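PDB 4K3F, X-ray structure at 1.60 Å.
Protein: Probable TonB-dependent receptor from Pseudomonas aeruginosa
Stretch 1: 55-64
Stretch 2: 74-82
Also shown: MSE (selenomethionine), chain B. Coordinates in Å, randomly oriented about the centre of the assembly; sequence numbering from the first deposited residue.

Stretch 1 55-64: NFFQHQPYLD
Stretch 2 (74-82) LVAVTGVHI

The first turn of a helix, together with Phe56 from the strand before the corner, packs by side chains against a strand that runs nearly antiparallel to the helix, in a small, mostly apolar contact that buries 315 Å² in all and has one water bridge but no direct hydrogen bond between the stretches. Stretch 1 enters as extended strand at Asn55-Phe56 (Phe56 phi/psi -150/97), turns a corner at Phe57 (-167/-17), runs as a weakly bonded strand through about Gln58-His59 and becomes helical from Gln60 onward, with phi/psi near -60/-45. Stretch 2 is strand from Val75 to Ile82, interrupted in its extended torsions at Val77 (-104/-51) and Val80 (-121/-55). Helix and strand axes approach to 9.5 Å, with 156° between their N-to-C directions, so the two segments run in opposing senses: CA atoms pair as Leu63-Leu74 (7.6 Å), Gln60-Ala76 (7.4 Å) and Phe56-Val80 (9.2 Å).

At one end, Leu63 (chi1 t, chi2 p) points toward stretch 2 and sets CD1 3.8 Å from Leu74 CB, while its CD2 lies 3.9 Å from Ala76 N and 4.4 Å from Ala76 CB. Leu74 (m, t) points back toward stretch 1. In the middle, Ala76 points toward stretch 1, and Gln60 OE1 lies 3.1 Å from Ala76 CB, a close contact that is not a hydrogen bond. Gln60 (t, p, chi3 47°) leaves its backbone sideways but bends its end nearer; its NE2 donates to Asp64 OD1 at 3.1 Å with a nearly straight N-H...O angle of 173°, and to a water (3.2 Å from NE2) that also accepts from Ala76 N (2.9 Å), linking helix side chain to strand backbone.

At the other end, Phe56 (chi1 t, chi2 44°) points toward stretch 2 and reaches across the wider spacing between the backbones. Its CE1 lies 3.7 Å from Val80 CG2 (Val80 chi1 t), and its CZ lies 3.5 Å from His81 CE1, near the plane of the imidazole. The two rings meet obliquely, centroids 5.5 Å apart and planes at 78°; His81 has chi1 p and chi2 -96°.

Within stretch 1, His59 (chi1 p, chi2 63°) occupies the N-cap position, ND1 accepting from Tyr62 N at 3.2 Å and 152°, and Leu63 N bonds to His59 O at 3.1 Å. Selenomethionine lies beside the helix start, its SE over one face of the His59 ring, 3.4 Å from His59 NE2, and its CE over one face of the Tyr62 ring (chi1 t).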

# COMPACT_ATOMS: atom_id res chain seq x y z
N ASN A 55 2.27 -1.45 13.68
CA ASN A 55 2.78 -0.92 12.43
C ASN A 55 1.67 -0.30 11.58
O ASN A 55 0.47 -0.55 11.78
CB ASN A 55 3.64 -1.94 11.64
CG ASN A 55 2.85 -3.15 11.15
OD1 ASN A 55 1.82 -3.02 10.48
ND2 ASN A 55 3.35 -4.31 11.43
N PHE A 56 2.11 0.45 10.58
CA PHE A 56 1.20 1.18 9.69
C PHE A 56 1.87 1.30 8.34
O PHE A 56 2.69 2.16 8.12
CB PHE A 56 0.84 2.54 10.30
CG PHE A 56 -0.08 3.38 9.46
CD1 PHE A 56 -1.18 2.83 8.83
CD2 PHE A 56 0.13 4.73 9.32
CE1 PHE A 56 -2.04 3.63 8.05
CE2 PHE A 56 -0.73 5.52 8.54
CZ PHE A 56 -1.81 4.98 7.93
N PHE A 57 1.49 0.38 7.45
CA PHE A 57 2.14 0.25 6.12
C PHE A 57 1.41 -0.62 5.12
O PHE A 57 1.75 -0.55 3.98
CB PHE A 57 3.60 -0.24 6.19
CG PHE A 57 3.73 -1.74 6.31
CD1 PHE A 57 3.49 -2.38 7.51
CD2 PHE A 57 4.05 -2.51 5.20
CE1 PHE A 57 3.62 -3.78 7.62
CE2 PHE A 57 4.17 -3.88 5.31
CZ PHE A 57 3.95 -4.51 6.51
N GLN A 58 0.48 -1.46 5.54
CA GLN A 58 -0.05 -2.53 4.65
C GLN A 58 -1.56 -2.46 4.58
O GLN A 58 -2.20 -1.76 5.39
CB GLN A 58 0.38 -3.91 5.16
CG GLN A 58 -0.41 -4.37 6.39
CD GLN A 58 0.35 -5.41 7.17
OE1 GLN A 58 0.72 -6.47 6.65
NE2 GLN A 58 0.70 -5.07 8.38
N HIS A 59 -2.13 -3.18 3.61
CA HIS A 59 -3.56 -3.37 3.54
C HIS A 59 -3.91 -4.76 4.07
O HIS A 59 -3.06 -5.57 4.40
CB HIS A 59 -4.10 -3.14 2.12
CG HIS A 59 -3.31 -3.81 1.00
ND1 HIS A 59 -3.18 -5.19 0.90
CD2 HIS A 59 -2.63 -3.30 -0.05
CE1 HIS A 59 -2.47 -5.49 -0.17
NE2 HIS A 59 -2.14 -4.35 -0.78
N GLN A 60 -5.19 -5.01 4.24
CA GLN A 60 -5.65 -6.26 4.87
C GLN A 60 -5.34 -7.48 4.05
O GLN A 60 -4.91 -8.49 4.61
CB GLN A 60 -7.14 -6.18 5.26
CG GLN A 60 -7.61 -7.35 6.13
CD GLN A 60 -7.47 -7.14 7.60
OE1 GLN A 60 -7.84 -6.08 8.15
NE2 GLN A 60 -6.99 -8.18 8.29
N PRO A 61 -5.54 -7.43 2.72
CA PRO A 61 -5.13 -8.63 1.98
C PRO A 61 -3.68 -9.02 2.21
O PRO A 61 -3.37 -10.19 2.41
CB PRO A 61 -5.43 -8.27 0.54
CG PRO A 61 -6.57 -7.29 0.65
CD PRO A 61 -6.32 -6.49 1.88
N TYR A 62 -2.80 -8.06 2.24
CA TYR A 62 -1.37 -8.30 2.47
C TYR A 62 -1.14 -8.92 3.86
O TYR A 62 -0.40 -9.91 4.00
CB TYR A 62 -0.57 -7.00 2.29
CG TYR A 62 0.91 -7.24 2.41
CD1 TYR A 62 1.53 -7.22 3.64
CD2 TYR A 62 1.70 -7.55 1.27
CE1 TYR A 62 2.87 -7.44 3.77
CE2 TYR A 62 3.06 -7.78 1.39
CZ TYR A 62 3.64 -7.74 2.63
OH TYR A 62 5.00 -8.01 2.74
N LEU A 63 -1.80 -8.37 4.86
CA LEU A 63 -1.66 -8.85 6.23
C LEU A 63 -2.09 -10.29 6.30
O LEU A 63 -1.44 -11.12 6.95
CB LEU A 63 -2.48 -7.98 7.19
CG LEU A 63 -2.48 -8.50 8.60
CD1 LEU A 63 -1.10 -8.55 9.23
CD2 LEU A 63 -3.48 -7.72 9.46
N ASP A 64 -3.26 -10.58 5.74
CA ASP A 64 -3.80 -11.94 5.86
C ASP A 64 -2.84 -12.97 5.23
O ASP A 64 -2.57 -14.08 5.80
CB ASP A 64 -5.18 -12.03 5.18
CG ASP A 64 -6.27 -11.22 5.88
OD1 ASP A 64 -6.10 -10.83 7.04
OD2 ASP A 64 -7.34 -11.00 5.24
N LEU A 74 -0.84 -11.31 13.70
CA LEU A 74 -1.05 -9.89 13.77
C LEU A 74 -2.49 -9.54 13.38
O LEU A 74 -3.09 -10.23 12.56
CB LEU A 74 -0.06 -9.16 12.87
CG LEU A 74 1.40 -9.36 13.21
CD1 LEU A 74 2.26 -8.59 12.20
CD2 LEU A 74 1.74 -8.95 14.62
N VAL A 75 -3.01 -8.48 13.97
CA VAL A 75 -4.44 -8.15 13.81
C VAL A 75 -4.59 -6.68 13.41
O VAL A 75 -3.92 -5.75 13.89
CB VAL A 75 -5.25 -8.45 15.11
CG1 VAL A 75 -5.28 -9.96 15.36
CG2 VAL A 75 -4.67 -7.77 16.36
N ALA A 76 -5.57 -6.45 12.56
CA ALA A 76 -5.88 -5.10 12.15
C ALA A 76 -6.61 -4.34 13.26
O ALA A 76 -7.45 -4.88 13.93
CB ALA A 76 -6.77 -5.16 10.91
N VAL A 77 -6.30 -3.08 13.42
CA VAL A 77 -6.91 -2.20 14.44
C VAL A 77 -7.93 -1.26 13.81
O VAL A 77 -9.10 -1.19 14.28
CB VAL A 77 -5.84 -1.38 15.18
CG1 VAL A 77 -6.51 -0.49 16.24
CG2 VAL A 77 -4.82 -2.30 15.82
N THR A 78 -7.52 -0.56 12.75
CA THR A 78 -8.41 0.36 12.05
C THR A 78 -7.87 0.71 10.70
O THR A 78 -6.67 0.55 10.44
CB THR A 78 -8.64 1.65 12.86
OG1 THR A 78 -9.83 2.30 12.37
CG2 THR A 78 -7.48 2.62 12.79
N GLY A 79 -8.77 1.15 9.82
CA GLY A 79 -8.41 1.56 8.50
C GLY A 79 -8.20 3.06 8.45
O GLY A 79 -8.84 3.82 9.18
N VAL A 80 -7.27 3.49 7.63
CA VAL A 80 -6.91 4.87 7.59
C VAL A 80 -7.10 5.51 6.23
O VAL A 80 -7.75 6.55 6.15
CB VAL A 80 -5.48 5.10 8.09
CG1 VAL A 80 -5.19 6.60 8.13
CG2 VAL A 80 -5.27 4.54 9.49
N HIS A 81 -6.50 4.94 5.18
CA HIS A 81 -6.50 5.56 3.87
C HIS A 81 -6.35 4.53 2.78
O HIS A 81 -6.00 3.37 3.04
CB HIS A 81 -5.37 6.60 3.74
CG HIS A 81 -4.00 6.01 3.70
ND1 HIS A 81 -3.18 5.88 4.80
CD2 HIS A 81 -3.30 5.49 2.66
CE1 HIS A 81 -2.05 5.32 4.44
NE2 HIS A 81 -2.10 5.07 3.14
N ILE A 82 -6.62 4.97 1.56
CA ILE A 82 -6.43 4.12 0.38
C ILE A 82 -5.42 4.82 -0.50
O ILE A 82 -5.39 6.07 -0.55
CB ILE A 82 -7.76 3.91 -0.42
CG1 ILE A 82 -8.86 3.38 0.50
CG2 ILE A 82 -7.58 2.92 -1.55
CD1 ILE A 82 -9.99 4.37 0.67
N MSE B . 0.87 1.42 0.90
CA MSE B . 0.83 0.20 0.04
C MSE B . -0.42 0.29 -0.81
O MSE B . -1.49 0.66 -0.30
OXT MSE B . -0.38 -0.01 -2.01
CB MSE B . 0.83 -1.09 0.89
CG MSE B . 0.83 -2.34 0.04
SE MSE B . 0.63 -3.93 1.17
CE MSE B . 2.29 -3.89 2.06
O HOH W 1 -7.27 -8.60 11.47